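Local coordinates for protein LYND (Lyngbya aestuarii, PDB 4V1T) that probably acts as a YcaO-family cyclodehydratase, using ATP and magnesium to cyclise cysteine residues of cyanobactin precursor peptides into thiazolines, at residues 120-125 against 155-160; 347-352 against 412-417; 483-488 against 520-525; 498-503 against 712-717. All blocks are in the same frame, centred on the assembly; numbering follows the deposited sequence.

Contact 1 is buried, in the mixed sheet that includes strands 114-118, 154-157 and 180-184, whereas contacts 2, 3 and 4 involve the YcaO part of the chain. Contact 2 is a surface contact between two helix starts beside ADP, within reach of the second subunit. Contacts 3 and 4 are partly buried, lie on the same side of the chain's centre and share an element: contact 3 lies before strand 491-498 and contact 4 at its end. Contacts 1 and 2 have no hydrogen bond between their segments; contact 2 is van der Waals packing, and contact 1 adds a close but unbonded amide-carboxylate approach. The loops of contact 3 and the strand end and turn of contact 4 are bonded through side chains and backbone.

Contact 1 of 4, residues 120-125 against 155-160; sequences GNISEV and VVLTDD
Van der Waals contact comes mainly from I122, which lies along the backbone where strand 154-157 ends. Its CG1 is anti to the carbonyl carbon (chi1 -60°) and rests 3.4 Å from O of L157; the branch continues to CD1, 3.5 Å from O of T158. The I122 and L157 side chains cross at about a right angle, with CG2 of I122 4.0 Å from CB of L157.

Polar groups meet at N121 and D159 without a hydrogen bond between them. ND2 of N121 is 3.0 Å from OD2 of D159 but badly angled, and the amide and carboxylate planes are turned 68° apart. OD1 of D159 is instead held by NE2 of Q163 and lies 3.6 Å from CA of G120, where a CB would clash with it. An alanine at D159 would remove this carboxylate, and would probably lose the tie to Q163 and loosen the seat of G120 and N121.

Within 155-160, OG1 of T158 donates to O of D160 (2.5 Å), and D160 forms a salt bridge with R215.

Segment 120-125 links strand 114-118 to helix 124-135, N-capped by S123. Strand 154-157 runs parallel between strands 114-118 and 180-184, with L157 packed against V127 and L130 of that helix.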
# COMPACT_ATOMS: atom_id res chain seq x y z
N GLY B 120 15.38 -33.39 -2.72
CA GLY B 120 14.19 -33.78 -3.45
C GLY B 120 14.59 -34.25 -4.84
O GLY B 120 15.61 -34.90 -5.00
N ASN B 121 13.81 -33.87 -5.85
CA ASN B 121 13.98 -34.41 -7.20
C ASN B 121 14.69 -33.45 -8.16
O ASN B 121 14.51 -33.55 -9.37
CB ASN B 121 12.62 -34.84 -7.78
CG ASN B 121 11.60 -33.72 -7.76
OD1 ASN B 121 11.94 -32.55 -7.94
ND2 ASN B 121 10.35 -34.07 -7.54
N ILE B 122 15.50 -32.55 -7.63
CA ILE B 122 16.26 -31.63 -8.48
C ILE B 122 17.31 -32.40 -9.27
O ILE B 122 18.12 -33.13 -8.71
CB ILE B 122 16.94 -30.50 -7.66
CG1 ILE B 122 15.89 -29.67 -6.90
CG2 ILE B 122 17.75 -29.57 -8.56
CD1 ILE B 122 14.85 -28.98 -7.77
N SER B 123 17.29 -32.23 -10.59
CA SER B 123 18.19 -32.96 -11.47
C SER B 123 19.64 -32.52 -11.30
O SER B 123 19.93 -31.50 -10.66
CB SER B 123 17.76 -32.78 -12.93
OG SER B 123 17.81 -31.42 -13.31
N GLU B 124 20.55 -33.29 -11.87
CA GLU B 124 21.98 -33.00 -11.77
C GLU B 124 22.43 -32.08 -12.90
O GLU B 124 23.51 -31.50 -12.83
CB GLU B 124 22.80 -34.28 -11.78
CG GLU B 124 22.45 -35.22 -10.63
CD GLU B 124 21.27 -36.15 -10.94
OE1 GLU B 124 20.76 -36.15 -12.08
OE2 GLU B 124 20.87 -36.89 -10.02
N VAL B 125 21.60 -31.95 -13.93
CA VAL B 125 21.87 -30.99 -14.99
C VAL B 125 21.39 -29.62 -14.54
O VAL B 125 21.93 -28.60 -14.96
CB VAL B 125 21.20 -31.39 -16.34
CG1 VAL B 125 21.91 -32.59 -16.94
CG2 VAL B 125 19.72 -31.66 -16.17
N VAL B 155 24.53 -23.48 -1.16
CA VAL B 155 23.28 -23.25 -1.86
C VAL B 155 22.50 -24.55 -2.02
O VAL B 155 23.01 -25.51 -2.60
CB VAL B 155 23.53 -22.64 -3.24
CG1 VAL B 155 22.23 -22.28 -3.91
CG2 VAL B 155 24.41 -21.41 -3.12
N VAL B 156 21.27 -24.57 -1.51
CA VAL B 156 20.44 -25.76 -1.54
C VAL B 156 19.28 -25.58 -2.52
O VAL B 156 18.45 -24.70 -2.34
CB VAL B 156 19.88 -26.09 -0.14
CG1 VAL B 156 19.05 -27.37 -0.18
CG2 VAL B 156 21.01 -26.24 0.86
N LEU B 157 19.25 -26.42 -3.56
CA LEU B 157 18.18 -26.37 -4.55
C LEU B 157 17.14 -27.43 -4.20
O LEU B 157 17.47 -28.61 -4.09
CB LEU B 157 18.71 -26.63 -5.96
CG LEU B 157 20.09 -26.11 -6.33
CD1 LEU B 157 20.32 -26.32 -7.81
CD2 LEU B 157 20.25 -24.64 -6.00
N THR B 158 15.89 -27.00 -4.01
CA THR B 158 14.82 -27.90 -3.62
C THR B 158 13.65 -27.76 -4.58
O THR B 158 13.58 -26.79 -5.34
CB THR B 158 14.32 -27.62 -2.19
OG1 THR B 158 13.42 -28.66 -1.78
CG2 THR B 158 13.62 -26.26 -2.09
N ASP B 159 12.76 -28.75 -4.56
CA ASP B 159 11.50 -28.68 -5.30
C ASP B 159 10.37 -28.26 -4.35
O ASP B 159 9.28 -27.89 -4.80
CB ASP B 159 11.17 -30.03 -5.96
CG ASP B 159 11.14 -31.19 -4.97
OD1 ASP B 159 11.78 -31.10 -3.91
OD2 ASP B 159 10.47 -32.19 -5.26
N ASP B 160 10.64 -28.31 -3.05
CA ASP B 160 9.67 -27.87 -2.05
C ASP B 160 10.40 -27.43 -0.80
O ASP B 160 11.40 -28.05 -0.42
CB ASP B 160 8.67 -29.00 -1.74
CG ASP B 160 7.43 -28.49 -1.04
OD1 ASP B 160 6.47 -28.09 -1.74
OD2 ASP B 160 7.41 -28.47 0.20

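Contact 2 of 4, residues 347-352 against 412-417; sequences TPEQTV and TDSQSK. With ADP (adenosine-5'-diphosphate), chain L.
Q415 has CG anti to the backbone N (chi1 -178°) and then bends at chi2, which swings its amide round to the adenine of ADP; S414, with OG in the crowded position between N and carbonyl carbon, presents its hydroxymethyl group to P348 and E349. Two helix starts, one capped by the side chain of T347 and the other with T412 at its N-cap position, pack here at 38° beside the nucleotide pocket of the YcaO fold. At the cap of helix 348-355, OG1 of T347 accepts from N of Q350 and is also bonded to O of P375 of the second subunit.

The P348 ring meets S414: its CB lies 3.5 Å from O of S414, and its CG 3.7 Å from OG of the same serine. E349, also bent at chi2, brings its carboxylate carbon CD to 3.9 Å from CB of S414. One turn on, CG2 of V352 touches CG of K417 at 4.2 Å, where the lysine chain runs extended.

ADP is flanked by both helices and is hydrogen-bonded also to A534, E426 and R636. T351, whose OG1 is bonded to N536, sets CG2 3.8 Å from adenine N1, while NE2 of Q415 gives adenine N7 a weak hydrogen bond of 3.0 Å, bent to 121°.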
# COMPACT_ATOMS: atom_id res chain seq x y z
N THR B 347 -2.53 4.84 16.83
CA THR B 347 -3.36 4.95 15.64
C THR B 347 -3.41 3.62 14.90
O THR B 347 -2.44 2.86 14.94
CB THR B 347 -2.82 6.02 14.67
OG1 THR B 347 -1.55 5.62 14.16
CG2 THR B 347 -2.68 7.36 15.38
N PRO B 348 -4.52 3.35 14.20
CA PRO B 348 -4.60 2.09 13.46
C PRO B 348 -3.58 2.01 12.33
O PRO B 348 -3.21 0.92 11.90
CB PRO B 348 -6.05 2.09 12.92
CG PRO B 348 -6.45 3.51 12.92
CD PRO B 348 -5.74 4.16 14.06
N GLU B 349 -3.12 3.17 11.85
CA GLU B 349 -2.11 3.19 10.81
C GLU B 349 -0.73 2.79 11.34
O GLU B 349 0.04 2.14 10.64
CB GLU B 349 -2.04 4.58 10.16
CG GLU B 349 -3.29 4.95 9.37
CD GLU B 349 -4.15 6.00 10.05
OE1 GLU B 349 -4.46 5.86 11.25
OE2 GLU B 349 -4.53 6.97 9.37
N GLN B 350 -0.43 3.17 12.57
CA GLN B 350 0.78 2.72 13.23
C GLN B 350 0.71 1.20 13.44
O GLN B 350 1.66 0.48 13.15
CB GLN B 350 0.98 3.43 14.57
CG GLN B 350 2.16 2.91 15.39
CD GLN B 350 3.50 3.15 14.74
OE1 GLN B 350 3.74 2.77 13.60
NE2 GLN B 350 4.40 3.79 15.47
N THR B 351 -0.42 0.74 13.96
CA THR B 351 -0.63 -0.70 14.23
C THR B 351 -0.41 -1.50 12.95
O THR B 351 0.29 -2.51 12.96
CB THR B 351 -2.05 -0.96 14.76
OG1 THR B 351 -2.28 -0.18 15.93
CG2 THR B 351 -2.26 -2.46 15.08
N VAL B 352 -1.00 -1.03 11.86
CA VAL B 352 -0.87 -1.73 10.58
C VAL B 352 0.60 -1.74 10.18
O VAL B 352 1.17 -2.79 9.94
CB VAL B 352 -1.74 -1.08 9.49
CG1 VAL B 352 -1.31 -1.54 8.10
CG2 VAL B 352 -3.20 -1.45 9.71
N THR B 412 -14.14 4.01 9.84
CA THR B 412 -13.24 4.52 8.81
C THR B 412 -12.49 3.36 8.18
O THR B 412 -12.49 2.24 8.70
CB THR B 412 -12.22 5.52 9.40
OG1 THR B 412 -11.33 4.83 10.29
CG2 THR B 412 -12.93 6.63 10.15
N ASP B 413 -11.83 3.63 7.06
CA ASP B 413 -11.07 2.62 6.35
C ASP B 413 -9.89 2.09 7.17
O ASP B 413 -9.65 0.89 7.22
CB ASP B 413 -10.56 3.18 5.03
CG ASP B 413 -10.15 2.09 4.08
OD1 ASP B 413 -11.04 1.53 3.41
OD2 ASP B 413 -8.94 1.79 4.01
N SER B 414 -9.16 3.00 7.80
CA SER B 414 -7.97 2.63 8.54
C SER B 414 -8.31 1.73 9.72
O SER B 414 -7.59 0.80 10.02
CB SER B 414 -7.23 3.88 9.03
OG SER B 414 -8.07 4.68 9.84
N GLN B 415 -9.43 2.02 10.37
CA GLN B 415 -9.86 1.22 11.53
C GLN B 415 -10.24 -0.20 11.11
O GLN B 415 -9.92 -1.17 11.79
CB GLN B 415 -11.03 1.90 12.24
CG GLN B 415 -11.51 1.17 13.49
CD GLN B 415 -10.41 0.97 14.52
OE1 GLN B 415 -9.70 1.91 14.88
NE2 GLN B 415 -10.25 -0.26 14.98
N SER B 416 -10.94 -0.32 9.99
CA SER B 416 -11.36 -1.62 9.51
C SER B 416 -10.17 -2.44 9.08
O SER B 416 -10.14 -3.66 9.27
CB SER B 416 -12.34 -1.47 8.34
OG SER B 416 -12.76 -2.74 7.88
N LYS B 417 -9.20 -1.77 8.48
CA LYS B 417 -7.96 -2.41 8.07
C LYS B 417 -7.22 -2.99 9.27
O LYS B 417 -6.84 -4.16 9.28
CB LYS B 417 -7.07 -1.40 7.34
CG LYS B 417 -5.96 -2.02 6.53
CD LYS B 417 -5.13 -0.94 5.86
CE LYS B 417 -4.20 -1.49 4.80
NZ LYS B 417 -3.53 -0.39 4.04
PB ADP L . -14.69 -8.23 17.07
O1B ADP L . -14.31 -9.01 18.30
O2B ADP L . -16.13 -7.80 17.04
O3B ADP L . -14.21 -8.87 15.80
PA ADP L . -13.15 -5.95 16.12
O1A ADP L . -13.31 -4.50 16.49
O2A ADP L . -13.57 -6.40 14.73
O3A ADP L . -13.85 -6.85 17.26
O5' ADP L . -11.61 -6.33 16.33
C5' ADP L . -11.09 -7.56 15.85
C4' ADP L . -9.80 -7.84 16.60
O4' ADP L . -8.79 -6.91 16.21
C3' ADP L . -9.97 -7.68 18.10
O3' ADP L . -9.18 -8.66 18.74
C2' ADP L . -9.42 -6.31 18.42
O2' ADP L . -8.79 -6.26 19.70
C1' ADP L . -8.40 -6.10 17.32
N9 ADP L . -8.32 -4.67 16.93
C8 ADP L . -9.29 -3.93 16.36
N7 ADP L . -8.86 -2.67 16.14
C5 ADP L . -7.59 -2.59 16.56
C6 ADP L . -6.55 -1.55 16.62
N6 ADP L . -6.83 -0.31 16.15
N1 ADP L . -5.35 -1.87 17.14
C2 ADP L . -5.08 -3.11 17.61
N3 ADP L . -5.99 -4.11 17.59
C4 ADP L . -7.23 -3.92 17.09

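Contact 3 of 4, residues 483-488 against 520-525; sequences QRFDAS and PEHRFA
Q483 reaches across to the 520-525 loop with an extended side chain, its CG anti to the carbonyl carbon. Its NE2 donates to O of P520 at 2.9 Å in a nearly straight bond (167°), with the acceptor close to the amide plane and the donor in the carbonyl plane. Its OE1 takes a weak bond from N of R523 and lies 2.9 Å from O of E521, another acceptor. Backbone N of Q483 donates to O of R523 (3.0 Å), so one glutamine holds R523 from both its N and O.

The aromatic side chains are placed by contrasting first torsions. F485 and H522 both have CG anti to the backbone N, whereas F524 takes the crowded position between N and carbonyl carbon (chi1 59°). F485 turns its edge to the face of F524, the planes at 75°, with CD1 of F485 over the ring centre. H522 carries CD2 of F524 against one face and brings CE1 to 3.2 Å from N of D486; its ring is near parallel to that of F485 but slid away. Across the loop, R523 bends at chi2 and chi3 to lay its guanidinium over CA of P520. A water bridges O of Q483 to O of F524.

The aromatic cluster, which H452 extends edge-to-face against F485, joins with the glutamine bonds the loops that precede strands 491-498 and 532-535, one with an Asx turn at D486 and the other with an inverse gamma turn centred on R523.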
# COMPACT_ATOMS: atom_id res chain seq x y z
N GLN B 483 -18.15 -33.98 26.14
CA GLN B 483 -18.31 -35.01 27.15
C GLN B 483 -18.09 -34.37 28.52
O GLN B 483 -17.56 -33.26 28.63
CB GLN B 483 -17.31 -36.15 26.94
CG GLN B 483 -17.39 -36.82 25.58
CD GLN B 483 -16.21 -37.73 25.31
OE1 GLN B 483 -15.49 -38.11 26.23
NE2 GLN B 483 -15.99 -38.07 24.05
N ARG B 484 -18.50 -35.06 29.58
CA ARG B 484 -18.34 -34.53 30.92
C ARG B 484 -16.89 -34.59 31.34
O ARG B 484 -16.12 -35.39 30.85
CB ARG B 484 -19.22 -35.27 31.93
CG ARG B 484 -20.67 -34.83 31.90
CD ARG B 484 -21.38 -35.13 33.20
NE ARG B 484 -21.49 -33.94 34.04
CZ ARG B 484 -22.60 -33.23 34.25
NH1 ARG B 484 -23.75 -33.56 33.67
NH2 ARG B 484 -22.56 -32.18 35.05
N PHE B 485 -16.52 -33.71 32.25
CA PHE B 485 -15.18 -33.68 32.79
C PHE B 485 -15.00 -34.71 33.91
O PHE B 485 -15.53 -34.53 35.00
CB PHE B 485 -14.89 -32.29 33.33
CG PHE B 485 -13.55 -32.17 33.96
CD1 PHE B 485 -12.42 -32.22 33.19
CD2 PHE B 485 -13.43 -31.99 35.33
CE1 PHE B 485 -11.18 -32.10 33.76
CE2 PHE B 485 -12.19 -31.87 35.91
CZ PHE B 485 -11.06 -31.93 35.13
N ASP B 486 -14.28 -35.78 33.62
CA ASP B 486 -13.89 -36.77 34.64
C ASP B 486 -12.78 -36.21 35.53
O ASP B 486 -11.59 -36.25 35.17
CB ASP B 486 -13.46 -38.08 33.99
CG ASP B 486 -13.17 -39.17 35.01
OD1 ASP B 486 -13.48 -38.99 36.20
OD2 ASP B 486 -12.63 -40.22 34.62
N ALA B 487 -13.16 -35.71 36.69
CA ALA B 487 -12.22 -35.04 37.59
C ALA B 487 -11.17 -36.00 38.15
O ALA B 487 -10.17 -35.57 38.72
CB ALA B 487 -12.98 -34.37 38.72
N SER B 488 -11.40 -37.30 38.00
CA SER B 488 -10.43 -38.29 38.46
C SER B 488 -9.22 -38.35 37.53
O SER B 488 -8.16 -38.81 37.93
CB SER B 488 -11.08 -39.68 38.55
OG SER B 488 -11.30 -40.21 37.26
N PRO B 520 -10.05 -39.29 22.70
CA PRO B 520 -11.44 -39.40 22.24
C PRO B 520 -12.42 -39.76 23.35
O PRO B 520 -13.60 -39.42 23.26
CB PRO B 520 -11.38 -40.52 21.19
CG PRO B 520 -9.95 -40.57 20.75
CD PRO B 520 -9.16 -40.20 21.96
N GLU B 521 -11.93 -40.41 24.40
CA GLU B 521 -12.78 -40.82 25.52
C GLU B 521 -12.90 -39.72 26.57
O GLU B 521 -13.58 -39.90 27.57
CB GLU B 521 -12.23 -42.09 26.17
CG GLU B 521 -12.12 -43.28 25.22
CD GLU B 521 -10.87 -43.25 24.36
OE1 GLU B 521 -10.12 -42.25 24.41
OE2 GLU B 521 -10.63 -44.24 23.63
N HIS B 522 -12.26 -38.57 26.35
CA HIS B 522 -12.26 -37.51 27.35
C HIS B 522 -12.19 -36.12 26.71
O HIS B 522 -11.38 -35.27 27.09
CB HIS B 522 -11.10 -37.71 28.33
CG HIS B 522 -11.19 -36.90 29.58
ND1 HIS B 522 -12.38 -36.40 30.06
CD2 HIS B 522 -10.24 -36.50 30.46
CE1 HIS B 522 -12.16 -35.73 31.17
NE2 HIS B 522 -10.86 -35.78 31.44
N ARG B 523 -13.05 -35.89 25.72
CA ARG B 523 -13.11 -34.61 25.04
C ARG B 523 -14.11 -33.71 25.74
O ARG B 523 -15.26 -33.60 25.33
CB ARG B 523 -13.48 -34.80 23.57
CG ARG B 523 -12.44 -35.56 22.76
CD ARG B 523 -12.38 -35.08 21.32
NE ARG B 523 -12.66 -36.15 20.36
CZ ARG B 523 -11.74 -36.87 19.73
NH1 ARG B 523 -10.44 -36.67 19.92
NH2 ARG B 523 -12.12 -37.83 18.89
N PHE B 524 -13.66 -33.05 26.81
CA PHE B 524 -14.56 -32.32 27.70
C PHE B 524 -14.66 -30.84 27.38
O PHE B 524 -15.35 -30.10 28.08
CB PHE B 524 -14.13 -32.49 29.16
CG PHE B 524 -12.74 -32.01 29.44
CD1 PHE B 524 -12.48 -30.67 29.67
CD2 PHE B 524 -11.68 -32.91 29.46
CE1 PHE B 524 -11.20 -30.24 29.92
CE2 PHE B 524 -10.39 -32.48 29.71
CZ PHE B 524 -10.15 -31.14 29.95
N ALA B 525 -13.98 -30.39 26.32
CA ALA B 525 -14.03 -28.99 25.93
C ALA B 525 -13.43 -28.76 24.56
O ALA B 525 -12.57 -29.51 24.11
CB ALA B 525 -13.28 -28.14 26.96
O HOH W 1 -17.52 -30.56 29.78

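Contact 4 of 4, residues 498-503 against 712-717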
# COMPACT_ATOMS: atom_id res chain seq x y z
N SER B 498 -5.39 -14.10 37.83
CA SER B 498 -6.60 -13.50 38.37
C SER B 498 -6.32 -12.06 38.71
O SER B 498 -5.47 -11.78 39.56
CB SER B 498 -7.08 -14.24 39.62
OG SER B 498 -8.25 -13.64 40.15
N LEU B 499 -7.02 -11.14 38.05
CA LEU B 499 -6.83 -9.72 38.29
C LEU B 499 -7.55 -9.27 39.56
O LEU B 499 -7.20 -8.24 40.14
CB LEU B 499 -7.32 -8.91 37.08
CG LEU B 499 -6.39 -8.94 35.86
CD1 LEU B 499 -7.11 -8.49 34.60
CD2 LEU B 499 -5.17 -8.06 36.10
N THR B 500 -8.53 -10.05 39.99
CA THR B 500 -9.29 -9.71 41.18
C THR B 500 -8.50 -10.05 42.43
O THR B 500 -8.43 -9.25 43.35
CB THR B 500 -10.64 -10.45 41.23
OG1 THR B 500 -10.41 -11.83 41.53
CG2 THR B 500 -11.36 -10.34 39.90
N GLU B 501 -7.93 -11.25 42.46
CA GLU B 501 -7.18 -11.74 43.62
C GLU B 501 -5.67 -11.53 43.45
O GLU B 501 -4.89 -11.76 44.37
CB GLU B 501 -7.50 -13.21 43.89
CG GLU B 501 -8.98 -13.50 44.09
CD GLU B 501 -9.27 -14.92 44.55
OE1 GLU B 501 -8.33 -15.63 44.97
OE2 GLU B 501 -10.45 -15.34 44.48
N GLN B 502 -5.27 -11.09 42.26
CA GLN B 502 -3.86 -10.84 41.94
C GLN B 502 -2.99 -12.07 42.27
O GLN B 502 -2.03 -11.99 43.03
CB GLN B 502 -3.37 -9.59 42.67
CG GLN B 502 -2.49 -8.69 41.81
CD GLN B 502 -3.26 -7.95 40.72
OE1 GLN B 502 -4.42 -7.58 40.92
NE2 GLN B 502 -2.63 -7.75 39.57
N THR B 503 -3.35 -13.20 41.68
CA THR B 503 -2.61 -14.44 41.85
C THR B 503 -2.92 -15.39 40.70
O THR B 503 -3.74 -15.09 39.84
CB THR B 503 -2.95 -15.13 43.18
OG1 THR B 503 -2.08 -16.25 43.37
CG2 THR B 503 -4.40 -15.61 43.19
N GLY B 712 -20.01 -10.48 41.96
CA GLY B 712 -19.55 -11.78 42.46
C GLY B 712 -18.86 -12.59 41.39
O GLY B 712 -19.02 -13.80 41.34
N LEU B 713 -18.08 -11.91 40.53
CA LEU B 713 -17.42 -12.54 39.39
C LEU B 713 -15.92 -12.29 39.38
O LEU B 713 -15.46 -11.16 39.56
CB LEU B 713 -18.04 -12.04 38.09
CG LEU B 713 -19.53 -12.32 37.90
CD1 LEU B 713 -20.07 -11.61 36.66
CD2 LEU B 713 -19.80 -13.81 37.79
N GLU B 714 -15.15 -13.35 39.15
CA GLU B 714 -13.69 -13.27 39.05
C GLU B 714 -13.27 -13.13 37.59
O GLU B 714 -13.85 -13.76 36.71
CB GLU B 714 -13.05 -14.50 39.69
CG GLU B 714 -11.53 -14.51 39.67
CD GLU B 714 -10.96 -15.70 40.41
OE1 GLU B 714 -11.64 -16.76 40.46
OE2 GLU B 714 -9.84 -15.59 40.94
N THR B 715 -12.25 -12.32 37.32
CA THR B 715 -11.76 -12.11 35.95
C THR B 715 -10.33 -12.61 35.79
O THR B 715 -9.41 -12.11 36.43
CB THR B 715 -11.83 -10.63 35.54
OG1 THR B 715 -10.62 -9.97 35.92
CG2 THR B 715 -13.01 -9.94 36.18
N LEU B 716 -10.15 -13.62 34.93
CA LEU B 716 -8.84 -14.21 34.69
C LEU B 716 -8.28 -13.76 33.35
O LEU B 716 -9.03 -13.30 32.48
CB LEU B 716 -8.92 -15.74 34.71
CG LEU B 716 -9.30 -16.41 36.03
CD1 LEU B 716 -9.49 -17.91 35.83
CD2 LEU B 716 -8.28 -16.13 37.12
N VAL B 717 -6.97 -13.90 33.18
CA VAL B 717 -6.31 -13.59 31.91
C VAL B 717 -5.25 -14.63 31.58
O VAL B 717 -4.43 -14.98 32.43
CB VAL B 717 -5.63 -12.22 31.95
CG1 VAL B 717 -5.13 -11.85 30.56
CG2 VAL B 717 -6.58 -11.15 32.46
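G712 ends the helix before it in a Schellman motif with positive phi, and from there the chain extends towards strand 716-719. O of L713 lies a loose 4.2 Å from CG2 of T500, while the leucine side chain packs on V734 and M737. E714 follows with a fully extended side chain, CG anti to the backbone N, that carries OE2 to 2.6 Å from OG of S498, the serine donating to the anti lone pair. The same OG accepts from OG1 of T500 and, weakly, from N of E501, so three bonds grip it. OE2 of E501 comes within 3.6 Å of OE2 of E714, a like-charge approach that K505, in long, weak ion pairs with both, may ease. An alanine at E714 would remove the carboxylate, and would probably leave the S498 hydroxyl without its acceptor and unsettle the 498-503 turn.

That turn joins antiparallel strands 491-498 and 503-508 through a G1 beta bulge, Q502 and T503 both facing S498. O of T715 accepts from N of L499 (3.0 Å, 164°), nearly along the C=O axis. L716 pairs with S498 as an antiparallel non-hydrogen-bonded bridge, its CD2 pressed to 3.4 Å from CB of S498. V717, backbone-bonded to W497, sets CG2 tightly against CD1 of L499 at 3.5 Å.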